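Local coordinates for endoglucanase, glycoside hydrolase family 5 protein (Cytophaga hutchinsonii, PDB 5IHS) that probably hydrolyses internal beta-1,4-glucosidic bonds of cellulose, as an endoglucanase built on a TIM barrel, at residues G177-I182 against N189-G194; N208-T211 against M216-L219; Y279-I284 against K314-D319. All blocks are in the same frame, centred on the assembly; numbering follows the deposited sequence. Where two conformers were deposited one is given.

Interaction 1. Residues G177-I182 against N189-G194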
ATOM      1  N   GLY A 177     -12.961  14.005   6.082  1.00 10.44           N
ATOM      2  CA  GLY A 177     -14.225  13.852   5.380  1.00 10.92           C
ATOM      3  C   GLY A 177     -14.409  12.458   4.812  1.00 10.66           C
ATOM      4  O   GLY A 177     -15.502  11.889   4.870  1.00 11.72           O
ATOM      5  N   VAL A 178     -13.344  11.890   4.241  1.00  9.19           N
ATOM      6  CA  VAL A 178     -13.423  10.537   3.692  1.00  8.64           C
ATOM      7  C   VAL A 178     -13.550   9.499   4.807  1.00  8.76           C
ATOM      8  O   VAL A 178     -14.323   8.540   4.696  1.00  9.03           O
ATOM      9  CB  VAL A 178     -12.228  10.252   2.764  1.00  8.25           C
ATOM     10  CG1 VAL A 178     -12.254   8.803   2.283  1.00  8.59           C
ATOM     11  CG2 VAL A 178     -12.252  11.189   1.560  1.00  9.49           C
ATOM     12  N   ILE A 179     -12.791   9.664   5.892  1.00  8.27           N
ATOM     13  CA  ILE A 179     -12.885   8.734   7.019  1.00  8.41           C
ATOM     14  C   ILE A 179     -14.316   8.659   7.543  1.00  9.39           C
ATOM     15  O   ILE A 179     -14.836   7.573   7.820  1.00  9.24           O
ATOM     16  CB  ILE A 179     -11.878   9.120   8.119  1.00  8.81           C
ATOM     17  CG1 ILE A 179     -10.436   8.887   7.633  1.00  9.01           C
ATOM     18  CG2 ILE A 179     -12.135   8.339   9.405  1.00  8.94           C
ATOM     19  CD1 ILE A 179      -9.399   9.591   8.482  1.00  8.94           C
ATOM     20  N   THR A 180     -14.964   9.812   7.727  1.00  9.94           N
ATOM     21  CA  THR A 180     -16.339   9.799   8.213  1.00 10.94           C
ATOM     22  C   THR A 180     -17.229   8.976   7.297  1.00 11.33           C
ATOM     23  O   THR A 180     -18.071   8.202   7.764  1.00 12.48           O
ATOM     24  CB  THR A 180     -16.852  11.232   8.342  1.00 12.40           C
ATOM     25  OG1 THR A 180     -16.066  11.920   9.318  1.00 12.92           O
ATOM     26  CG2 THR A 180     -18.313  11.256   8.771  1.00 14.48           C
ATOM     27  N   LYS A 181     -17.061   9.129   5.986  1.00 11.11           N
ATOM     28  CA  LYS A 181     -17.862   8.359   5.040  1.00 11.00           C
ATOM     29  C   LYS A 181     -17.582   6.861   5.143  1.00 10.74           C
ATOM     30  O   LYS A 181     -18.511   6.044   5.124  1.00 11.67           O
ATOM     31  CB  LYS A 181     -17.639   8.873   3.622  1.00 12.22           C
ATOM     32  CG  LYS A 181     -18.206  10.264   3.375  1.00 13.59           C
ATOM     33  CD  LYS A 181     -19.727  10.248   3.243  1.00 16.76           C
ATOM     34  CE  LYS A 181     -20.284  11.622   2.921  1.00 19.87           C
ATOM     35  NZ  LYS A 181     -20.259  12.484   4.109  1.00 22.27           N
ATOM     36  N   ILE A 182     -16.311   6.473   5.244  1.00 10.11           N
ATOM     37  CA  ILE A 182     -15.978   5.058   5.390  1.00  9.62           C
ATOM     38  C   ILE A 182     -16.611   4.485   6.651  1.00  9.80           C
ATOM     39  O   ILE A 182     -17.171   3.379   6.644  1.00 10.50           O
ATOM     40  CB  ILE A 182     -14.451   4.875   5.400  1.00  9.06           C
ATOM     41  CG1 ILE A 182     -13.868   5.175   4.017  1.00  8.88           C
ATOM     42  CG2 ILE A 182     -14.087   3.460   5.825  1.00  9.41           C
ATOM     43  CD1 ILE A 182     -12.353   5.253   4.000  1.00  8.16           C
ATOM     44  N   ASN A 189     -11.905  -1.243  10.120  1.00  9.39           N
ATOM     45  CA  ASN A 189     -10.757  -1.554   9.275  1.00  8.91           C
ATOM     46  C   ASN A 189      -9.832  -0.339   9.163  1.00  8.18           C
ATOM     47  O   ASN A 189     -10.255   0.817   9.260  1.00  8.94           O
ATOM     48  CB  ASN A 189     -11.200  -2.042   7.902  1.00  9.36           C
ATOM     49  CG  ASN A 189     -11.708  -3.480   7.930  1.00 10.44           C
ATOM     50  OD1 ASN A 189     -11.250  -4.314   8.737  1.00 11.80           O
ATOM     51  ND2 ASN A 189     -12.647  -3.785   7.047  1.00 11.17           N
ATOM     52  N   ILE A 190      -8.545  -0.620   8.969  1.00  7.72           N
ATOM     53  CA  ILE A 190      -7.528   0.419   8.980  1.00  7.67           C
ATOM     54  C   ILE A 190      -7.681   1.354   7.788  1.00  6.81           C
ATOM     55  O   ILE A 190      -7.944   0.927   6.656  1.00  7.30           O
ATOM     56  CB  ILE A 190      -6.139  -0.237   9.032  1.00  8.14           C
ATOM     57  CG1 ILE A 190      -5.936  -0.919  10.394  1.00  9.86           C
ATOM     58  CG2 ILE A 190      -5.029   0.798   8.767  1.00  8.62           C
ATOM     59  CD1 ILE A 190      -4.660  -1.681  10.541  1.00 11.04           C
ATOM     60  N   ILE A 191      -7.466   2.642   8.050  1.00  6.71           N
ATOM     61  CA  ILE A 191      -7.400   3.674   7.029  1.00  6.45           C
ATOM     62  C   ILE A 191      -6.025   4.327   7.119  1.00  6.58           C
ATOM     63  O   ILE A 191      -5.618   4.770   8.200  1.00  7.24           O
ATOM     64  CB  ILE A 191      -8.520   4.715   7.214  1.00  7.13           C
ATOM     65  CG1 ILE A 191      -9.902   4.047   7.198  1.00  7.92           C
ATOM     66  CG2 ILE A 191      -8.412   5.787   6.152  1.00  8.47           C
ATOM     67  CD1 ILE A 191     -11.026   4.964   7.669  1.00  8.75           C
ATOM     68  N   VAL A 192      -5.322   4.381   5.982  1.00  6.24           N
ATOM     69  CA  VAL A 192      -3.968   4.923   5.894  1.00  6.23           C
ATOM     70  C   VAL A 192      -4.046   6.247   5.145  1.00  5.93           C
ATOM     71  O   VAL A 192      -4.641   6.315   4.061  1.00  6.24           O
ATOM     72  CB  VAL A 192      -3.004   3.962   5.172  1.00  6.96           C
ATOM     73  CG1 VAL A 192      -1.581   4.488   5.252  1.00  7.41           C
ATOM     74  CG2 VAL A 192      -3.107   2.527   5.716  1.00  7.85           C
ATOM     75  N   VAL A 193      -3.428   7.290   5.707  1.00  5.98           N
ATOM     76  CA  VAL A 193      -3.529   8.654   5.201  1.00  6.35           C
ATOM     77  C   VAL A 193      -2.162   9.163   4.749  1.00  6.06           C
ATOM     78  O   VAL A 193      -1.201   9.171   5.532  1.00  6.35           O
ATOM     79  CB  VAL A 193      -4.122   9.596   6.265  1.00  6.74           C
ATOM     80  CG1 VAL A 193      -4.246  11.013   5.703  1.00  7.37           C
ATOM     81  CG2 VAL A 193      -5.464   9.081   6.773  1.00  7.20           C
ATOM     82  N   GLY A 194      -2.108   9.639   3.496  1.00  6.22           N
ATOM     83  CA  GLY A 194      -0.886  10.169   2.932  1.00  6.22           C
ATOM     84  C   GLY A 194      -0.430  11.460   3.579  1.00  5.75           C
ATOM     85  O   GLY A 194      -1.179  12.147   4.270  1.00  6.65           O
TER
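Ile179 and Ile182 of the helix meet Ile191 of the strand in a wholly apolar contact, the helix-to-strand half of a beta-alpha-beta unit in the TIM barrel of this family 5 glycoside hydrolase. The terminal methyl of Ile191 does most of the touching. From the helix, Ile182 reaches toward it tip to tip, its CG2 lying 3.9 Å from Ile191 CD1, with its own CD1 equally near. Ile179 crosses the same strand residue at a slant, its CG2 4.0 Å from Ile191 CD1, while its CG1 rests against the CG2 branch of Ile191. This one methyl is thus held among the carbons of two residues about one helical turn apart. The rotation of Ile191 explains this: CG1 stands anti to the carbonyl carbon (chi1 -57°) and chi2 is extended, carrying CD1 out toward the helix.

Helix 177-182 and strand 191-193 run nearly antiparallel, at 173°, with axes 10.5 Å apart at closest approach, as expected where a helix returns the chain across the outside of the barrel to the next strand. Ile191 also touches Ile215 on strand 215-221 and Val157 in the loop after strand 153-156. Phe140 of helix 133-147 packs on Ile182, and Ile210, in the loop before strand 215-221, packs on Ile179. Just ahead of the strand, Asn189 ND2 is hydrogen-bonded to Asp186 OD2 and to the carbonyl of Ile150. Further along the strand, Val193 makes a looser contact, with its CG2 4.3 Å from Ile179 CD1.

Interaction 2. Residues N208-T211 against M216-L219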
ATOM      1  N   ASN A 208       0.003  16.740  14.426  1.00 10.66           N
ATOM      2  CA  ASN A 208      -1.421  17.059  14.420  1.00 10.08           C
ATOM      3  C   ASN A 208      -2.181  15.867  13.872  1.00  8.79           C
ATOM      4  O   ASN A 208      -2.762  15.922  12.775  1.00  8.91           O
ATOM      5  CB  ASN A 208      -1.702  18.312  13.597  1.00 12.02           C
ATOM      6  CG  ASN A 208      -3.166  18.705  13.631  1.00 14.97           C
ATOM      7  OD1 ASN A 208      -3.917  18.333  14.546  1.00 16.95           O
ATOM      8  ND2 ASN A 208      -3.583  19.453  12.625  1.00 16.11           N
ATOM      9  N   PRO A 209      -2.208  14.767  14.620  1.00  8.73           N
ATOM     10  CA  PRO A 209      -2.787  13.533  14.095  1.00  8.46           C
ATOM     11  C   PRO A 209      -4.302  13.589  14.023  1.00  8.05           C
ATOM     12  O   PRO A 209      -4.977  14.401  14.664  1.00  8.69           O
ATOM     13  CB  PRO A 209      -2.328  12.478  15.105  1.00  9.72           C
ATOM     14  CG  PRO A 209      -2.151  13.249  16.385  1.00 10.97           C
ATOM     15  CD  PRO A 209      -1.582  14.555  15.940  1.00 10.27           C
ATOM     16  N   ILE A 210      -4.834  12.688  13.206  1.00  7.96           N
ATOM     17  CA  ILE A 210      -6.269  12.437  13.152  1.00  8.28           C
ATOM     18  C   ILE A 210      -6.612  11.567  14.355  1.00  8.37           C
ATOM     19  O   ILE A 210      -6.211  10.404  14.433  1.00 10.06           O
ATOM     20  CB  ILE A 210      -6.656  11.758  11.836  1.00  8.72           C
ATOM     21  CG1 ILE A 210      -6.365  12.704  10.668  1.00  9.19           C
ATOM     22  CG2 ILE A 210      -8.131  11.375  11.851  1.00 10.58           C
ATOM     23  CD1 ILE A 210      -6.367  12.029   9.308  1.00 10.48           C
ATOM     24  N   THR A 211      -7.332  12.142  15.307  1.00  8.87           N
ATOM     25  CA  THR A 211      -7.589  11.505  16.601  1.00 10.08           C
ATOM     26  C   THR A 211      -8.850  10.649  16.497  1.00 10.15           C
ATOM     27  O   THR A 211      -9.902  10.920  17.085  1.00 11.82           O
ATOM     28  CB  THR A 211      -7.653  12.566  17.696  1.00 12.96           C
ATOM     29  OG1 THR A 211      -8.523  13.621  17.284  1.00 14.69           O
ATOM     30  CG2 THR A 211      -6.257  13.154  17.956  1.00 13.61           C
ATOM     31  N   MET A 216      -3.568   5.038  10.283  1.00  6.95           N
ATOM     32  CA  MET A 216      -2.127   5.011  10.091  1.00  6.95           C
ATOM     33  C   MET A 216      -1.749   6.060   9.056  1.00  6.49           C
ATOM     34  O   MET A 216      -2.605   6.611   8.360  1.00  6.86           O
ATOM     35  CB  MET A 216      -1.662   3.622   9.630  1.00  7.33           C
ATOM     36  CG  MET A 216      -2.080   2.500  10.569  1.00  7.35           C
ATOM     37  SD  MET A 216      -1.572   0.856  10.033  1.00  8.08           S
ATOM     38  CE  MET A 216       0.115   0.824  10.613  1.00  9.96           C
ATOM     39  N   TYR A 217      -0.443   6.304   8.928  1.00  6.32           N
ATOM     40  CA  TYR A 217       0.073   7.367   8.073  1.00  6.30           C
ATOM     41  C   TYR A 217       1.106   6.811   7.108  1.00  6.10           C
ATOM     42  O   TYR A 217       1.933   5.967   7.470  1.00  6.85           O
ATOM     43  CB  TYR A 217       0.642   8.518   8.931  1.00  7.16           C
ATOM     44  CG  TYR A 217      -0.414   9.023   9.890  1.00  7.08           C
ATOM     45  CD1 TYR A 217      -0.594   8.413  11.112  1.00  7.58           C
ATOM     46  CD2 TYR A 217      -1.275  10.053   9.544  1.00  7.14           C
ATOM     47  CE1 TYR A 217      -1.596   8.819  11.978  1.00  7.89           C
ATOM     48  CE2 TYR A 217      -2.270  10.479  10.404  1.00  7.72           C
ATOM     49  CZ  TYR A 217      -2.431   9.855  11.620  1.00  7.86           C
ATOM     50  OH  TYR A 217      -3.430  10.276  12.471  1.00  9.62           O
ATOM     51  N   THR A 218       1.043   7.290   5.874  1.00  5.97           N
ATOM     52  CA  THR A 218       1.869   6.764   4.800  1.00  5.77           C
ATOM     53  C   THR A 218       3.295   7.288   4.844  1.00  5.92           C
ATOM     54  O   THR A 218       3.519   8.495   4.958  1.00  6.56           O
ATOM     55  CB  THR A 218       1.267   7.178   3.462  1.00  6.24           C
ATOM     56  OG1 THR A 218      -0.126   6.874   3.492  1.00  6.45           O
ATOM     57  CG2 THR A 218       1.946   6.465   2.307  1.00  6.84           C
ATOM     58  N   LEU A 219       4.245   6.372   4.627  1.00  6.16           N
ATOM     59  CA  LEU A 219       5.630   6.693   4.317  1.00  6.34           C
ATOM     60  C   LEU A 219       5.997   6.009   3.003  1.00  5.98           C
ATOM     61  O   LEU A 219       5.818   4.794   2.868  1.00  6.17           O
ATOM     62  CB  LEU A 219       6.559   6.186   5.423  1.00  6.99           C
ATOM     63  CG  LEU A 219       8.052   6.413   5.200  1.00  8.08           C
ATOM     64  CD1 LEU A 219       8.370   7.888   5.222  1.00  9.43           C
ATOM     65  CD2 LEU A 219       8.858   5.665   6.246  1.00  9.13           C
TER
HETATM   66  O   HOH W   1      -3.858   8.764  14.637  1.00 17.71           O
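Pro209 and Ile210 lie on an irregular, extended piece of chain that passes strand 216-219 at a distance, the CA atoms of Pro209 and Tyr217 being 9.1 Å apart, and the phenol of Tyr217 spans the space between loop and strand. The backbone amide of Ile210 donates to Tyr217 OH, with an N to OH distance of 2.9 Å and a rather bent N-H to oxygen angle of 139°. The amide nitrogen approaches at the edge of the ring, close to its plane. Pro209 CB and Ile210 CB each lie 3.6 Å from Tyr217 OH, so that the hydroxyl is met by the peptide link and by the first side-chain carbons of both residues.

In the TIM barrel, strand 215-221 is the sixth of eight parallel strands, and residues 208-211 belong to the connection that leads into it from helix 202-207. A tyrosine on the strand therefore holds the very segment that precedes it in sequence. With its CG anti to the carbonyl carbon (chi1 -56°), Tyr217 sends its ring off the strand so that the OH reaches the Ile210 amide.

A water completes the attachment: it donates to Ile210 O at 2.9 Å and is hydrogen-bonded to Tyr217 OH at 2.7 Å, lying in the ring plane at its edge. The hydroxyl thereby links, directly or through water, to both the amide and the carbonyl of one residue. Ile210 itself turns its side chain to helix 167-185, where it packs on Trp167 and Ala175, while Lys172 of that helix binds the carbonyl of Pro209. Ile242, ahead of the next strand, touches both Pro209 and Tyr217.

Interaction 3. Residues Y279-I284 against K314-D319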
ATOM      1  N   TYR A 279       5.100  -3.174   4.509  1.00  6.12           N
ATOM      2  CA  TYR A 279       5.669  -2.596   3.296  1.00  5.94           C
ATOM      3  C   TYR A 279       5.221  -3.299   2.016  1.00  6.13           C
ATOM      4  O   TYR A 279       5.069  -4.520   1.981  1.00  7.13           O
ATOM      5  CB  TYR A 279       7.198  -2.506   3.388  1.00  6.62           C
ATOM      6  CG  TYR A 279       8.031  -3.744   3.680  1.00  6.84           C
ATOM      7  CD1 TYR A 279       8.350  -4.656   2.676  1.00  7.28           C
ATOM      8  CD2 TYR A 279       8.612  -3.934   4.926  1.00  8.05           C
ATOM      9  CE1 TYR A 279       9.195  -5.718   2.902  1.00  7.86           C
ATOM     10  CE2 TYR A 279       9.475  -5.003   5.164  1.00  8.26           C
ATOM     11  CZ  TYR A 279       9.772  -5.883   4.143  1.00  8.17           C
ATOM     12  OH  TYR A 279      10.642  -6.931   4.408  1.00  8.83           O
ATOM     13  N   CYS A 280       4.963  -2.504   0.968  0.72  5.91           N
ATOM     14  CA  CYS A 280       4.593  -3.008  -0.357  0.72  5.90           C
ATOM     15  C   CYS A 280       5.467  -2.362  -1.422  0.72  5.88           C
ATOM     16  O   CYS A 280       5.611  -1.137  -1.441  0.72  5.92           O
ATOM     17  CB  CYS A 280       3.144  -2.672  -0.726  0.72  7.89           C
ATOM     18  SG  CYS A 280       1.894  -3.481   0.249  0.72 10.64           S
ATOM     19  N   ASN A 281       6.005  -3.176  -2.326  1.00  5.85           N
ATOM     20  CA  ASN A 281       6.917  -2.700  -3.364  1.00  5.66           C
ATOM     21  C   ASN A 281       6.191  -2.260  -4.630  1.00  5.62           C
ATOM     22  O   ASN A 281       5.245  -2.907  -5.093  1.00  6.22           O
ATOM     23  CB  ASN A 281       7.903  -3.807  -3.731  1.00  6.15           C
ATOM     24  CG  ASN A 281       8.814  -3.424  -4.884  1.00  6.26           C
ATOM     25  OD1 ASN A 281       8.722  -3.991  -5.972  1.00  6.92           O
ATOM     26  ND2 ASN A 281       9.720  -2.486  -4.638  1.00  6.64           N
ATOM     27  N   TRP A 282       6.688  -1.170  -5.208  1.00  5.92           N
ATOM     28  CA  TRP A 282       6.268  -0.659  -6.509  1.00  6.30           C
ATOM     29  C   TRP A 282       7.242  -1.174  -7.564  1.00  6.60           C
ATOM     30  O   TRP A 282       8.430  -0.813  -7.504  1.00  7.74           O
ATOM     31  CB  TRP A 282       6.316   0.861  -6.463  1.00  7.50           C
ATOM     32  CG  TRP A 282       5.797   1.576  -7.671  1.00  7.69           C
ATOM     33  CD1 TRP A 282       6.528   2.037  -8.725  1.00  9.55           C
ATOM     34  CD2 TRP A 282       4.437   1.933  -7.935  1.00  7.67           C
ATOM     35  NE1 TRP A 282       5.709   2.664  -9.624  1.00  9.66           N
ATOM     36  CE2 TRP A 282       4.421   2.622  -9.166  1.00  8.57           C
ATOM     37  CE3 TRP A 282       3.229   1.738  -7.253  1.00  7.91           C
ATOM     38  CZ2 TRP A 282       3.245   3.127  -9.724  1.00  9.30           C
ATOM     39  CZ3 TRP A 282       2.062   2.240  -7.809  1.00  8.51           C
ATOM     40  CH2 TRP A 282       2.084   2.940  -9.025  1.00  9.20           C
ATOM     41  N   SER A 283       6.806  -1.988  -8.531  1.00  6.54           N
ATOM     42  CA  SER A 283       5.436  -2.453  -8.704  1.00  7.14           C
ATOM     43  C   SER A 283       5.389  -3.647  -9.646  1.00  6.73           C
ATOM     44  O   SER A 283       6.342  -3.929 -10.379  1.00  7.27           O
ATOM     45  CB  SER A 283       4.536  -1.372  -9.319  1.00  8.30           C
ATOM     46  OG  SER A 283       4.791  -1.210 -10.706  1.00  9.74           O
ATOM     47  N   ILE A 284       4.227  -4.302  -9.661  1.00  6.91           N
ATOM     48  CA  ILE A 284       3.860  -5.236 -10.721  1.00  7.33           C
ATOM     49  C   ILE A 284       3.461  -4.411 -11.947  1.00  8.03           C
ATOM     50  O   ILE A 284       2.341  -3.914 -12.073  1.00  8.89           O
ATOM     51  CB  ILE A 284       2.758  -6.197 -10.276  1.00  8.22           C
ATOM     52  CG1 ILE A 284       3.216  -7.024  -9.057  1.00  9.21           C
ATOM     53  CG2 ILE A 284       2.320  -7.075 -11.428  1.00  9.02           C
ATOM     54  CD1 ILE A 284       4.410  -7.935  -9.300  1.00  9.79           C
ATOM     55  N   LYS A 314      13.441  -9.621  -8.499  0.52  7.59           N
ATOM     56  CA  LYS A 314      14.108 -10.723  -7.811  0.52  8.21           C
ATOM     57  C   LYS A 314      14.443 -10.346  -6.376  0.52  7.71           C
ATOM     58  O   LYS A 314      14.245 -11.144  -5.453  0.52  8.38           O
ATOM     59  CB  LYS A 314      15.386 -11.124  -8.549  0.52  9.12           C
ATOM     60  CG  LYS A 314      16.301 -11.992  -7.702  0.52 10.24           C
ATOM     61  CD  LYS A 314      17.520 -12.474  -8.462  0.52 11.51           C
ATOM     62  CE  LYS A 314      18.489 -13.220  -7.545  0.52 13.20           C
ATOM     63  NZ  LYS A 314      17.819 -14.302  -6.775  0.52 14.31           N
ATOM     64  N   LEU A 315      14.975  -9.141  -6.168  1.00  7.54           N
ATOM     65  CA  LEU A 315      15.340  -8.705  -4.825  1.00  8.04           C
ATOM     66  C   LEU A 315      14.125  -8.723  -3.908  1.00  7.67           C
ATOM     67  O   LEU A 315      14.164  -9.254  -2.790  1.00  7.85           O
ATOM     68  CB  LEU A 315      15.935  -7.297  -4.905  1.00  8.50           C
ATOM     69  CG  LEU A 315      16.464  -6.705  -3.601  1.00 10.02           C
ATOM     70  CD1 LEU A 315      17.437  -5.583  -3.934  1.00 14.32           C
ATOM     71  CD2 LEU A 315      15.355  -6.168  -2.707  1.00 11.82           C
ATOM     72  N   VAL A 316      13.026  -8.134  -4.373  1.00  6.73           N
ATOM     73  CA  VAL A 316      11.836  -7.987  -3.545  1.00  6.85           C
ATOM     74  C   VAL A 316      11.165  -9.333  -3.309  1.00  6.41           C
ATOM     75  O   VAL A 316      10.724  -9.636  -2.191  1.00  6.98           O
ATOM     76  CB  VAL A 316      10.903  -6.975  -4.230  1.00  8.96           C
ATOM     77  CG1 VAL A 316       9.532  -6.984  -3.627  1.00 10.01           C
ATOM     78  CG2 VAL A 316      11.561  -5.600  -4.213  1.00  8.87           C
ATOM     79  N   ARG A 317      11.055 -10.151  -4.363  1.00  6.46           N
ATOM     80  CA  ARG A 317      10.463 -11.478  -4.224  1.00  7.30           C
ATOM     81  C   ARG A 317      11.271 -12.342  -3.268  1.00  7.12           C
ATOM     82  O   ARG A 317      10.705 -13.071  -2.438  1.00  7.40           O
ATOM     83  CB  ARG A 317      10.349 -12.156  -5.591  1.00  7.64           C
ATOM     84  CG  ARG A 317       9.812 -13.569  -5.536  1.00  8.88           C
ATOM     85  CD  ARG A 317       9.685 -14.156  -6.950  1.00 10.29           C
ATOM     86  NE  ARG A 317       9.359 -15.574  -6.958  1.00  9.80           N
ATOM     87  CZ  ARG A 317      10.249 -16.561  -6.846  1.00  9.85           C
ATOM     88  NH1 ARG A 317      11.547 -16.310  -6.701  1.00 10.88           N
ATOM     89  NH2 ARG A 317       9.829 -17.814  -6.846  1.00 11.36           N
ATOM     90  N   ASP A 318      12.597 -12.269  -3.348  1.00  7.42           N
ATOM     91  CA  ASP A 318      13.411 -13.057  -2.432  1.00  8.35           C
ATOM     92  C   ASP A 318      13.165 -12.640  -0.982  1.00  8.15           C
ATOM     93  O   ASP A 318      13.084 -13.498  -0.090  1.00  8.72           O
ATOM     94  CB  ASP A 318      14.891 -12.910  -2.778  1.00  9.75           C
ATOM     95  CG  ASP A 318      15.313 -13.679  -4.038  1.00 12.19           C
ATOM     96  OD1 ASP A 318      14.513 -14.475  -4.584  1.00 13.38           O
ATOM     97  OD2 ASP A 318      16.489 -13.496  -4.465  1.00 13.98           O
ATOM     98  N   ASP A 319      13.047 -11.330  -0.722  1.00  7.74           N
ATOM     99  CA  ASP A 319      12.761 -10.853   0.633  1.00  8.07           C
ATOM    100  C   ASP A 319      11.393 -11.334   1.114  1.00  7.68           C
ATOM    101  O   ASP A 319      11.254 -11.786   2.256  1.00  7.81           O
ATOM    102  CB  ASP A 319      12.883  -9.325   0.679  1.00  8.36           C
ATOM    103  CG  ASP A 319      12.476  -8.725   2.022  1.00  8.93           C
ATOM    104  OD1 ASP A 319      13.323  -8.739   2.945  1.00 10.21           O
ATOM    105  OD2 ASP A 319      11.314  -8.247   2.160  1.00  9.21           O
TER
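Tyr279 carries its CG between the backbone N and the carbonyl carbon (chi1 56°), and Asp319 holds its own CG anti to the backbone N (chi1 175°); with these rotations the phenol and the carboxylate approach from opposite directions. Tyr279 OH donates to Asp319 OD2 across 2.7 Å. The acceptor uses its syn lone pair, on the side of the other carboxylate oxygen, and OD2 sits at the edge of the ring, in its plane. Ring and carboxylate are turned 32° from one another, and OD2 also comes 3.4 Å from Tyr279 CE1.

About one helical turn earlier, Val316 meets Asn281 by van der Waals contact alone. The two cross obliquely, with both valine methyls against the amide side chain: Asn281 CG lies 3.6 Å from Val316 CG2, and Asn281 CB is equally close to Val316 CG1. Tyr279 and Asn281, two apart on the strand, thus engage Asp319 and Val316 respectively. This is how helix 311-329 packs on the last barrel strand, 279-284, which lies between strands 244-249 and 53-57; its pairing with the latter closes the barrel, and Met55 from that strand touches both Asn281 and Val316.

Around the polar pair, Arg53 NE is hydrogen-bonded to Tyr279 OH, and Lys323 forms a salt bridge with the other oxygen, Asp319 OD1. A buried carboxylate is thereby met by a phenol and an ammonium on separate oxygens. The salt bridge to Lys323 would be expected to favour its charged form, and the phenol, donating its hydrogen bond to OD2, ties the helix to the strand with a defined direction.

How the interactions relate
All three contacts follow one principle of the TIM barrel, that each involves a strand of the same closed sheet, and they come in series along the chain without nesting or crossing. Interaction 1 closes first, a short return from helix 167-185 into strand 191-193. Interaction 2 opens after it and closes a still shorter loop on strand 215-221. These strands are neighbours, so the two contacts touch through probable backbone hydrogen bonds, such as Val193 N to Met216 O. Interaction 3, with 29 residues between its segments, joins the last strand to helix 311-329 on the opposite side of the chain's centre, its centre about 26 Å from that of interaction 1.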